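Local coordinates for protein superoxide dismutase [Mn/Fe] (PDB 3AK2) that catalyses the dismutation of superoxide to dioxygen and hydrogen peroxide, and as a cambialistic enzyme probably works with either manganese or iron, at residues Lys29-Lys34 with Ile81-Met86. Residues are numbered along the deposited sequence; the frame is centred on the assembly and turned at random.
Sequences KLHHQK and IFWPNM. With MN (manganese (II) ion), chain E.
Trp83 drives the outer edge of its indole into the face of His31, with CH2 3.4 Å from CG of the imidazole. The six-membered ring and the imidazole stand nearly upright to one another, planes at 80°, an edge-to-face pair in which the indole edge, together with the bond to manganese, probably restrains the imidazole's rotation. CG of His31 lies anti to the backbone N (chi1 -159°), which carries the ring off its helix to the manganese, bound by NE2 at 2.2 Å. Beside it comes Phe82, whose CE2 is 3.7 Å from His31 CE1 with the planes inclined at 53°; its phenyl ring has no donor atom to offer the metal. The four rings form an aromatic cluster between helix 25-54 and segment 81-86 in the alpha-hairpin domain of the Fe/Mn superoxide dismutases. His79, Asp165 and His169 complete the protein ligands, and a water lies 2.1 Å from the manganese. Farther back along the indole, His32 turns its edge toward the five-membered ring, an offset edge-to-face pair with centroids 5.6 Å apart. Histidine suits this place by having two ring nitrogens: NE2 is hydrogen-bonded to Pro10 O and ND1 to Tyr16 OH. Tryptophan joins a broad flat edge to an N-H, and Trp83 NE1 is hydrogen-bonded to His36 ND1. With an alanine at Trp83, one face of the metal-bound imidazole would probably lose its packing and His36 its hydrogen-bond partner. Within the 81-86 segment, Phe82 CD2 sits 3.5 Å over one face of the indole.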
ATOM      1  N   LYS A  29     -13.766 -23.495 -10.636  1.00 12.01           N
ATOM      2  CA  LYS A  29     -12.995 -24.591 -10.048  1.00 12.37           C
ATOM      3  C   LYS A  29     -11.615 -24.147  -9.560  1.00 12.18           C
ATOM      4  O   LYS A  29     -11.253 -24.397  -8.410  1.00 12.14           O
ATOM      5  CB  LYS A  29     -12.880 -25.765 -11.028  1.00 12.85           C
ATOM      6  CG  LYS A  29     -12.263 -27.015 -10.421  1.00 15.17           C
ATOM      7  CD  LYS A  29     -12.439 -28.219 -11.335  1.00 18.64           C
ATOM      8  CE  LYS A  29     -11.979 -29.499 -10.656  1.00 20.42           C
ATOM      9  NZ  LYS A  29     -12.876 -29.888  -9.533  1.00 22.59           N
ATOM     10  N   LEU A  30     -10.843 -23.494 -10.424  1.00 11.84           N
ATOM     11  CA  LEU A  30      -9.529 -22.988 -10.026  1.00 11.48           C
ATOM     12  C   LEU A  30      -9.652 -21.967  -8.906  1.00 10.97           C
ATOM     13  O   LEU A  30      -8.854 -21.953  -7.974  1.00 10.51           O
ATOM     14  CB  LEU A  30      -8.809 -22.345 -11.212  1.00 11.96           C
ATOM     15  CG  LEU A  30      -8.357 -23.258 -12.351  1.00 12.44           C
ATOM     16  CD1 LEU A  30      -7.983 -22.419 -13.557  1.00 13.36           C
ATOM     17  CD2 LEU A  30      -7.178 -24.120 -11.919  1.00 14.55           C
ATOM     18  N   HIS A  31     -10.658 -21.111  -9.006  1.00 10.58           N
ATOM     19  CA  HIS A  31     -10.822 -20.012  -8.069  1.00 10.35           C
ATOM     20  C   HIS A  31     -11.039 -20.540  -6.655  1.00 10.68           C
ATOM     21  O   HIS A  31     -10.472 -20.029  -5.684  1.00 10.82           O
ATOM     22  CB  HIS A  31     -12.007 -19.158  -8.496  1.00 10.55           C
ATOM     23  CG  HIS A  31     -11.977 -17.769  -7.948  1.00  9.63           C
ATOM     24  ND1 HIS A  31     -12.898 -16.810  -8.310  1.00  9.79           N
ATOM     25  CD2 HIS A  31     -11.131 -17.171  -7.077  1.00  9.11           C
ATOM     26  CE1 HIS A  31     -12.629 -15.684  -7.673  1.00  9.96           C
ATOM     27  NE2 HIS A  31     -11.556 -15.874  -6.925  1.00  8.77           N
ATOM     28  N   HIS A  32     -11.853 -21.584  -6.561  1.00 10.71           N
ATOM     29  CA  HIS A  32     -12.206 -22.189  -5.295  1.00 10.98           C
ATOM     30  C   HIS A  32     -11.091 -23.098  -4.789  1.00 11.17           C
ATOM     31  O   HIS A  32     -10.612 -22.939  -3.662  1.00 11.08           O
ATOM     32  CB  HIS A  32     -13.504 -22.977  -5.479  1.00 11.23           C
ATOM     33  CG  HIS A  32     -14.015 -23.622  -4.232  1.00 11.38           C
ATOM     34  ND1 HIS A  32     -14.233 -24.979  -4.136  1.00 11.95           N
ATOM     35  CD2 HIS A  32     -14.364 -23.097  -3.033  1.00 12.10           C
ATOM     36  CE1 HIS A  32     -14.694 -25.262  -2.932  1.00 12.47           C
ATOM     37  NE2 HIS A  32     -14.783 -24.140  -2.244  1.00 13.11           N
ATOM     38  N   GLN A  33     -10.679 -24.043  -5.634  1.00 11.66           N
ATOM     39  CA  GLN A  33      -9.743 -25.098  -5.238  1.00 12.25           C
ATOM     40  C   GLN A  33      -8.305 -24.631  -5.096  1.00 12.00           C
ATOM     41  O   GLN A  33      -7.551 -25.184  -4.294  1.00 12.50           O
ATOM     42  CB  GLN A  33      -9.797 -26.276  -6.218  1.00 12.57           C
ATOM     43  CG  GLN A  33     -11.147 -26.975  -6.255  1.00 14.50           C
ATOM     44  CD  GLN A  33     -11.153 -28.248  -7.087  1.00 16.44           C
ATOM     45  OE1 GLN A  33     -12.077 -29.057  -6.984  1.00 19.53           O
ATOM     46  NE2 GLN A  33     -10.133 -28.428  -7.918  1.00 17.33           N
ATOM     47  N   LYS A  34      -7.917 -23.634  -5.884  1.00 11.71           N
ATOM     48  CA  LYS A  34      -6.544 -23.150  -5.846  1.00 12.00           C
ATOM     49  C   LYS A  34      -6.438 -21.860  -5.045  1.00 11.78           C
ATOM     50  O   LYS A  34      -5.772 -21.823  -4.011  1.00 11.97           O
ATOM     51  CB  LYS A  34      -5.973 -22.994  -7.263  1.00 12.39           C
ATOM     52  CG  LYS A  34      -5.970 -24.286  -8.090  1.00 14.09           C
ATOM     53  CD  LYS A  34      -5.042 -25.340  -7.486  1.00 16.65           C
ATOM     54  CE  LYS A  34      -4.834 -26.523  -8.423  1.00 19.06           C
ATOM     55  NZ  LYS A  34      -5.995 -27.449  -8.415  1.00 21.06           N
ATOM     56  N   ILE A  81     -17.664 -14.516   1.460  1.00 10.20           N
ATOM     57  CA  ILE A  81     -18.831 -13.690   1.147  1.00 10.27           C
ATOM     58  C   ILE A  81     -19.160 -13.764  -0.353  1.00 10.35           C
ATOM     59  O   ILE A  81     -20.330 -13.858  -0.739  1.00 10.70           O
ATOM     60  CB  ILE A  81     -18.612 -12.226   1.596  1.00 10.24           C
ATOM     61  CG1 ILE A  81     -18.372 -12.168   3.111  1.00  9.99           C
ATOM     62  CG2 ILE A  81     -19.795 -11.348   1.185  1.00 10.73           C
ATOM     63  CD1 ILE A  81     -17.885 -10.820   3.615  1.00 11.07           C
ATOM     64  N   PHE A  82     -18.119 -13.753  -1.187  1.00 10.23           N
ATOM     65  CA  PHE A  82     -18.255 -13.760  -2.648  1.00 10.31           C
ATOM     66  C   PHE A  82     -19.114 -14.911  -3.189  1.00 10.24           C
ATOM     67  O   PHE A  82     -19.997 -14.685  -4.023  1.00 10.73           O
ATOM     68  CB  PHE A  82     -16.857 -13.774  -3.280  1.00 10.31           C
ATOM     69  CG  PHE A  82     -16.841 -13.677  -4.787  1.00 10.00           C
ATOM     70  CD1 PHE A  82     -17.433 -12.608  -5.447  1.00 10.65           C
ATOM     71  CD2 PHE A  82     -16.183 -14.648  -5.543  1.00  9.72           C
ATOM     72  CE1 PHE A  82     -17.396 -12.522  -6.845  1.00 10.94           C
ATOM     73  CE2 PHE A  82     -16.130 -14.567  -6.933  1.00 10.81           C
ATOM     74  CZ  PHE A  82     -16.741 -13.505  -7.586  1.00 10.88           C
ATOM     75  N   TRP A  83     -18.876 -16.136  -2.721  1.00 10.32           N
ATOM     76  CA  TRP A  83     -19.598 -17.276  -3.295  1.00 10.74           C
ATOM     77  C   TRP A  83     -21.124 -17.217  -3.090  1.00 10.98           C
ATOM     78  O   TRP A  83     -21.868 -17.289  -4.070  1.00 11.36           O
ATOM     79  CB  TRP A  83     -19.045 -18.624  -2.825  1.00 10.91           C
ATOM     80  CG  TRP A  83     -17.556 -18.787  -2.866  1.00 10.57           C
ATOM     81  CD1 TRP A  83     -16.757 -19.166  -1.828  1.00  9.89           C
ATOM     82  CD2 TRP A  83     -16.689 -18.627  -4.003  1.00  9.49           C
ATOM     83  NE1 TRP A  83     -15.448 -19.242  -2.237  1.00 10.26           N
ATOM     84  CE2 TRP A  83     -15.377 -18.924  -3.566  1.00  9.93           C
ATOM     85  CE3 TRP A  83     -16.893 -18.275  -5.345  1.00 10.93           C
ATOM     86  CZ2 TRP A  83     -14.273 -18.861  -4.414  1.00 11.59           C
ATOM     87  CZ3 TRP A  83     -15.788 -18.214  -6.188  1.00 10.83           C
ATOM     88  CH2 TRP A  83     -14.497 -18.506  -5.717  1.00 11.25           C
ATOM     89  N   PRO A  84     -21.600 -17.099  -1.829  1.00 11.13           N
ATOM     90  CA  PRO A  84     -23.054 -16.996  -1.640  1.00 11.23           C
ATOM     91  C   PRO A  84     -23.668 -15.680  -2.128  1.00 11.35           C
ATOM     92  O   PRO A  84     -24.893 -15.599  -2.279  1.00 11.28           O
ATOM     93  CB  PRO A  84     -23.227 -17.150  -0.128  1.00 11.49           C
ATOM     94  CG  PRO A  84     -21.928 -16.700   0.455  1.00 11.53           C
ATOM     95  CD  PRO A  84     -20.882 -17.107  -0.542  1.00 11.40           C
ATOM     96  N   ASN A  85     -22.838 -14.666  -2.375  1.00 11.05           N
ATOM     97  CA  ASN A  85     -23.282 -13.439  -3.048  1.00 11.17           C
ATOM     98  C   ASN A  85     -23.740 -13.710  -4.480  1.00 11.45           C
ATOM     99  O   ASN A  85     -24.317 -12.829  -5.120  1.00 11.54           O
ATOM    100  CB  ASN A  85     -22.147 -12.412  -3.127  1.00 10.91           C
ATOM    101  CG  ASN A  85     -22.056 -11.482  -1.915  1.00 10.80           C
ATOM    102  OD1 ASN A  85     -21.122 -10.685  -1.843  1.00 10.46           O
ATOM    103  ND2 ASN A  85     -23.012 -11.555  -0.989  1.00 11.40           N
ATOM    104  N   MET A  86     -23.451 -14.906  -4.992  1.00 11.56           N
ATOM    105  CA  MET A  86     -23.861 -15.292  -6.340  1.00 11.98           C
ATOM    106  C   MET A  86     -24.783 -16.502  -6.283  1.00 12.37           C
ATOM    107  O   MET A  86     -24.840 -17.203  -5.274  1.00 12.25           O
ATOM    108  CB  MET A  86     -22.646 -15.591  -7.223  1.00 11.92           C
ATOM    109  CG  MET A  86     -21.724 -14.396  -7.403  1.00 11.67           C
ATOM    110  SD  MET A  86     -20.307 -14.682  -8.479  1.00 11.89           S
ATOM    111  CE  MET A  86     -19.352 -15.863  -7.517  1.00 12.12           C
TER
HETATM  112 MN    MN E 215     -10.331 -14.306  -6.007  1.00  9.38          MN
HETATM  113  O   HOH W   1      -9.364 -12.585  -5.234  1.00 14.55           O